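Local coordinates for thrombospondin related anonymous protein (Plasmodium falciparum, PDB 4F1J) that probably serves as a surface adhesion protein of the malaria parasite, here represented by its magnesium-loaded von Willebrand factor type A domain, at residues H23-K27 / H28-L32; N186-G189 / P190-A194. All blocks are in the same frame, centred on the assembly; numbering follows the deposited sequence.

Interaction 1 of 2, residues H23-K27 / H28-L32; sequences HNWVK and HAVPL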
loop_
_atom_site.group_PDB
_atom_site.type_symbol
_atom_site.label_atom_id
_atom_site.label_comp_id
_atom_site.label_asym_id
_atom_site.label_seq_id
_atom_site.Cartn_x
_atom_site.Cartn_y
_atom_site.Cartn_z
ATOM N N HIS A 23 -14.722 -2.586 13.889
ATOM C CA HIS A 23 -15.266 -1.212 13.817
ATOM C C HIS A 23 -14.278 -0.257 13.129
ATOM O O HIS A 23 -14.676 0.613 12.374
ATOM C CB HIS A 23 -15.695 -0.694 15.197
ATOM C CG HIS A 23 -14.574 -0.560 16.168
ATOM N ND1 HIS A 23 -13.831 0.586 16.267
ATOM C CD2 HIS A 23 -14.110 -1.399 17.124
ATOM C CE1 HIS A 23 -12.922 0.439 17.215
ATOM N NE2 HIS A 23 -13.080 -0.750 17.767
ATOM N N ASN A 24 -12.984 -0.474 13.348
ATOM C CA ASN A 24 -11.941 0.295 12.675
ATOM C C ASN A 24 -11.827 -0.051 11.204
ATOM O O ASN A 24 -11.612 0.844 10.381
ATOM C CB ASN A 24 -10.583 0.094 13.328
ATOM C CG ASN A 24 -10.423 0.866 14.602
ATOM O OD1 ASN A 24 -10.962 1.967 14.758
ATOM N ND2 ASN A 24 -9.628 0.327 15.518
ATOM N N TRP A 25 -12.002 -1.323 10.868
ATOM C CA TRP A 25 -12.015 -1.739 9.458
ATOM C C TRP A 25 -13.104 -1.003 8.683
ATOM O O TRP A 25 -12.890 -0.470 7.588
ATOM C CB TRP A 25 -12.246 -3.235 9.353
ATOM C CG TRP A 25 -12.244 -3.749 7.972
ATOM C CD1 TRP A 25 -13.308 -4.157 7.247
ATOM C CD2 TRP A 25 -11.086 -3.969 7.143
ATOM N NE1 TRP A 25 -12.911 -4.598 6.020
ATOM C CE2 TRP A 25 -11.549 -4.484 5.925
ATOM C CE3 TRP A 25 -9.712 -3.752 7.311
ATOM C CZ2 TRP A 25 -10.692 -4.805 4.874
ATOM C CZ3 TRP A 25 -8.866 -4.072 6.273
ATOM C CH2 TRP A 25 -9.356 -4.592 5.073
ATOM N N VAL A 26 -14.294 -0.972 9.272
ATOM C CA VAL A 26 -15.463 -0.383 8.626
ATOM C C VAL A 26 -15.405 1.144 8.634
ATOM O O VAL A 26 -15.649 1.801 7.592
ATOM C CB VAL A 26 -16.750 -0.885 9.338
ATOM C CG1 VAL A 26 -17.997 -0.048 8.895
ATOM C CG2 VAL A 26 -16.944 -2.374 9.059
ATOM N N LYS A 27 -15.090 1.730 9.794
ATOM C CA LYS A 27 -15.135 3.193 9.930
ATOM C C LYS A 27 -13.888 3.923 9.464
ATOM O O LYS A 27 -13.973 5.110 9.127
ATOM C CB LYS A 27 -15.494 3.636 11.368
ATOM C CG LYS A 27 -16.899 3.216 11.807
ATOM C CD LYS A 27 -18.018 3.611 10.846
ATOM C CE LYS A 27 -18.583 4.998 11.104
ATOM N NZ LYS A 27 -19.738 5.315 10.177
ATOM N N HIS A 28 -12.752 3.226 9.388
ATOM C CA HIS A 28 -11.489 3.893 9.072
ATOM C C HIS A 28 -10.655 3.250 7.965
ATOM O O HIS A 28 -10.236 3.975 7.034
ATOM C CB HIS A 28 -10.634 4.060 10.305
ATOM C CG HIS A 28 -11.321 4.807 11.416
ATOM N ND1 HIS A 28 -11.722 6.116 11.291
ATOM C CD2 HIS A 28 -11.660 4.422 12.665
ATOM C CE1 HIS A 28 -12.293 6.505 12.422
ATOM N NE2 HIS A 28 -12.278 5.493 13.270
ATOM N N ALA A 29 -10.373 1.944 8.069
ATOM C CA ALA A 29 -9.484 1.261 7.078
ATOM C C ALA A 29 -10.045 1.316 5.662
ATOM O O ALA A 29 -9.346 1.733 4.727
ATOM C CB ALA A 29 -9.189 -0.218 7.470
ATOM N N VAL A 30 -11.295 0.907 5.500
ATOM C CA VAL A 30 -11.919 0.923 4.176
ATOM C C VAL A 30 -12.038 2.362 3.631
ATOM O O VAL A 30 -11.623 2.625 2.506
ATOM C CB VAL A 30 -13.239 0.089 4.125
ATOM C CG1 VAL A 30 -14.039 0.382 2.868
ATOM C CG2 VAL A 30 -12.891 -1.432 4.202
ATOM N N PRO A 31 -12.604 3.297 4.417
ATOM C CA PRO A 31 -12.589 4.708 3.996
ATOM C C PRO A 31 -11.209 5.296 3.702
ATOM O O PRO A 31 -11.095 6.174 2.838
ATOM C CB PRO A 31 -13.259 5.430 5.160
ATOM C CG PRO A 31 -14.164 4.402 5.762
ATOM C CD PRO A 31 -13.405 3.101 5.647
ATOM N N LEU A 32 -10.177 4.829 4.401
ATOM C CA LEU A 32 -8.811 5.309 4.155
ATOM C C LEU A 32 -8.314 4.858 2.777
ATOM O O LEU A 32 -7.728 5.658 2.039
ATOM C CB LEU A 32 -7.868 4.781 5.208
ATOM C CG LEU A 32 -6.372 4.988 5.002
ATOM C CD1 LEU A 32 -6.049 6.467 4.935
ATOM C CD2 LEU A 32 -5.592 4.289 6.142
#
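Trp25 and Val30 form the tightly packed side of this local contact in helix 22-38, which follows strand 8-15 in a beta-alpha-beta unit of the von Willebrand factor type A domain. Val30 CG2 lies over one face of the indole, in a CH-pi contact 3.9 Å from the centroid of the five-membered ring. With CG anti to the backbone N (chi1 -179°), Trp25 also brings CE3 to 3.6 Å from Ala29 CB. Trp25 NE1 is hydrogen-bonded to Leu82 O, and Met14 touches both Trp25 and Ala29. The other side, with Lys27, His28 and Asn24, is looser and nearer solvent. Lys27 CB sits over the centre of the His28 ring. Asn24 OD1 meets the ring edge in plane, 3.3 Å from His28 CD2; the amide is turned 45° from the ring, its ND2 is hydrogen-bonded to Ile20 O, and the side chain is about 7 Å from that of the magnesium ligand Asp123. At 25-27 the helix widens into a pi-type turn, marked by two i+5 bonds, Ala29 N to Asn24 O (2.8 Å) and Val30 N to Trp25 O (3.0 Å). Asn24 O also accepts a more bent bond from His28 N. Face packing and the NE1 bond together restrain the indole; the doubly bonded Asn24 O goes with the wider turn, and the missing N-H of Pro31 leaves the kink.

Interaction 2 of 2, residues N186-G189 / P190-A194; sequences NVIG and PFMKA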
loop_
_atom_site.group_PDB
_atom_site.type_symbol
_atom_site.label_atom_id
_atom_site.label_comp_id
_atom_site.label_asym_id
_atom_site.label_seq_id
_atom_site.Cartn_x
_atom_site.Cartn_y
_atom_site.Cartn_z
ATOM N N ASN A 186 -7.096 12.462 7.550
ATOM C CA ASN A 186 -6.384 13.752 7.534
ATOM C C ASN A 186 -4.902 13.648 7.207
ATOM O O ASN A 186 -4.265 14.654 6.888
ATOM C CB ASN A 186 -6.536 14.436 8.882
ATOM C CG ASN A 186 -7.985 14.650 9.260
ATOM O OD1 ASN A 186 -8.400 14.321 10.380
ATOM N ND2 ASN A 186 -8.768 15.203 8.333
ATOM N N VAL A 187 -4.348 12.445 7.295
ATOM C CA VAL A 187 -2.904 12.237 7.093
ATOM C C VAL A 187 -2.632 11.692 5.678
ATOM O O VAL A 187 -1.570 11.938 5.118
ATOM C CB VAL A 187 -2.301 11.308 8.186
ATOM C CG1 VAL A 187 -0.768 11.156 7.985
ATOM C CG2 VAL A 187 -2.595 11.870 9.584
ATOM N N ILE A 188 -3.624 11.036 5.082
ATOM C CA ILE A 188 -3.413 10.285 3.827
ATOM C C ILE A 188 -3.123 11.197 2.627
ATOM O O ILE A 188 -2.277 10.882 1.796
ATOM C CB ILE A 188 -4.604 9.313 3.527
ATOM C CG1 ILE A 188 -4.263 8.335 2.381
ATOM C CG2 ILE A 188 -5.879 10.088 3.188
ATOM C CD1 ILE A 188 -3.096 7.421 2.643
ATOM N N GLY A 189 -3.796 12.344 2.553
ATOM C CA GLY A 189 -3.541 13.294 1.454
ATOM C C GLY A 189 -2.115 13.817 1.413
ATOM O O GLY A 189 -1.423 13.637 0.412
ATOM N N PRO A 190 -1.651 14.471 2.503
ATOM C CA PRO A 190 -0.261 14.904 2.595
ATOM C C PRO A 190 0.750 13.772 2.365
ATOM O O PRO A 190 1.771 13.970 1.711
ATOM C CB PRO A 190 -0.178 15.439 4.022
ATOM C CG PRO A 190 -1.562 15.946 4.294
ATOM C CD PRO A 190 -2.436 14.910 3.678
ATOM N N PHE A 191 0.447 12.584 2.880
ATOM C CA PHE A 191 1.306 11.419 2.651
ATOM C C PHE A 191 1.427 11.096 1.152
ATOM O O PHE A 191 2.535 10.969 0.626
ATOM C CB PHE A 191 0.791 10.220 3.464
ATOM C CG PHE A 191 1.446 8.896 3.113
ATOM C CD1 PHE A 191 2.763 8.608 3.496
ATOM C CD2 PHE A 191 0.735 7.928 2.442
ATOM C CE1 PHE A 191 3.348 7.377 3.180
ATOM C CE2 PHE A 191 1.325 6.695 2.129
ATOM C CZ PHE A 191 2.623 6.430 2.517
ATOM N N MET A 192 0.299 10.950 0.468
ATOM C CA MET A 192 0.325 10.560 -0.938
ATOM C C MET A 192 0.970 11.664 -1.798
ATOM O O MET A 192 1.681 11.383 -2.772
ATOM C CB MET A 192 -1.086 10.257 -1.440
ATOM C CG MET A 192 -1.683 8.987 -0.925
ATOM S SD MET A 192 -0.619 7.512 -1.038
ATOM C CE MET A 192 -0.635 7.240 -2.803
ATOM N N LYS A 193 0.753 12.916 -1.414
ATOM C CA LYS A 193 1.431 14.024 -2.096
ATOM C C LYS A 193 2.941 13.894 -1.995
ATOM O O LYS A 193 3.640 13.968 -3.022
ATOM C CB LYS A 193 0.973 15.377 -1.560
ATOM C CG LYS A 193 1.502 16.538 -2.396
ATOM C CD LYS A 193 1.067 17.871 -1.827
ATOM C CE LYS A 193 1.455 19.017 -2.752
ATOM N NZ LYS A 193 0.675 20.247 -2.363
ATOM N N ALA A 194 3.434 13.625 -0.790
ATOM C CA ALA A 194 4.871 13.466 -0.516
ATOM C C ALA A 194 5.448 12.261 -1.241
ATOM O O ALA A 194 6.516 12.334 -1.832
ATOM C CB ALA A 194 5.112 13.332 0.959
#
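Ile188 CD1 reaches both Phe191 and Met192 on the inward side of helix 184-200, the last helix of the von Willebrand factor type A domain, and the two neighbours receive it differently. Toward Phe191 the approach is slanting: Ile188 CD1 stands 3.9 Å from Phe191 CD2, and the two side chains run at an oblique angle to one another. Met192, in contrast, lies beside Ile188 and points the same way, with its CG 4.1 Å from Ile188 CD1. The first torsions contribute to the difference. Phe191 CG is anti to its own backbone N (chi1 169°), whereas Met192 CG stays beside the N (chi1 -72°), within 3.4 Å of Ile188 O, before the chain bends at its next two torsions. Phe149 of strand 145-151 meets the Phe191 ring edge-to-face and also touches Ile188, while Leu36 of helix 22-38 packs on Ile188 and Met192. Pro190 and Lys193 occupy the exposed side. The Pro190 ring rests against the preceding turn, with CD 3.4 Å from Val187 O, and the Lys193 chain is nearly straight past CG and runs off from the turn. The backbone kinks at Pro190, whose N has no hydrogen to give. Helical bonding resumes immediately: Phe191 N binds Val187 O at 3.1 Å, Met192 N binds Ile188 O at 2.9 Å, and Lys193 N binds Gly189 O, also at 2.9 Å. Chemically, the helix is two-sided. Its apolar side joins several elements, Phe191 facing strands 145-151 and 176-179, Ile188 facing Phe149 and helix 22-38, and Met192 facing Leu36 and loop residues such as Cys4; the proline costs one backbone bond on the exposed side, and the three bonds that follow carry the helix past it.

Interaction 1 comes first along the chain, in helix 22-38 of the beta-alpha-beta unit that joins strands 8-15 and 47-54; interaction 2 lies in helix 184-200, which follows edge strand 176-179. Their centres are about 17 Å apart, yet the contacts meet directly where Leu32 CD1 packs 3.5 Å from Ile188 CB. Both helices also contact strand 145-151 of the central sheet, Leu32 touching Phe149 and Ile151 there. The first and last helices of this Rossmann-like domain are therefore neighbours. Interaction 1 lies near the magnesium-binding residues Ser17 and Asp123, whereas interaction 2 is structural packing away from the metal sites. Each includes a proline kink.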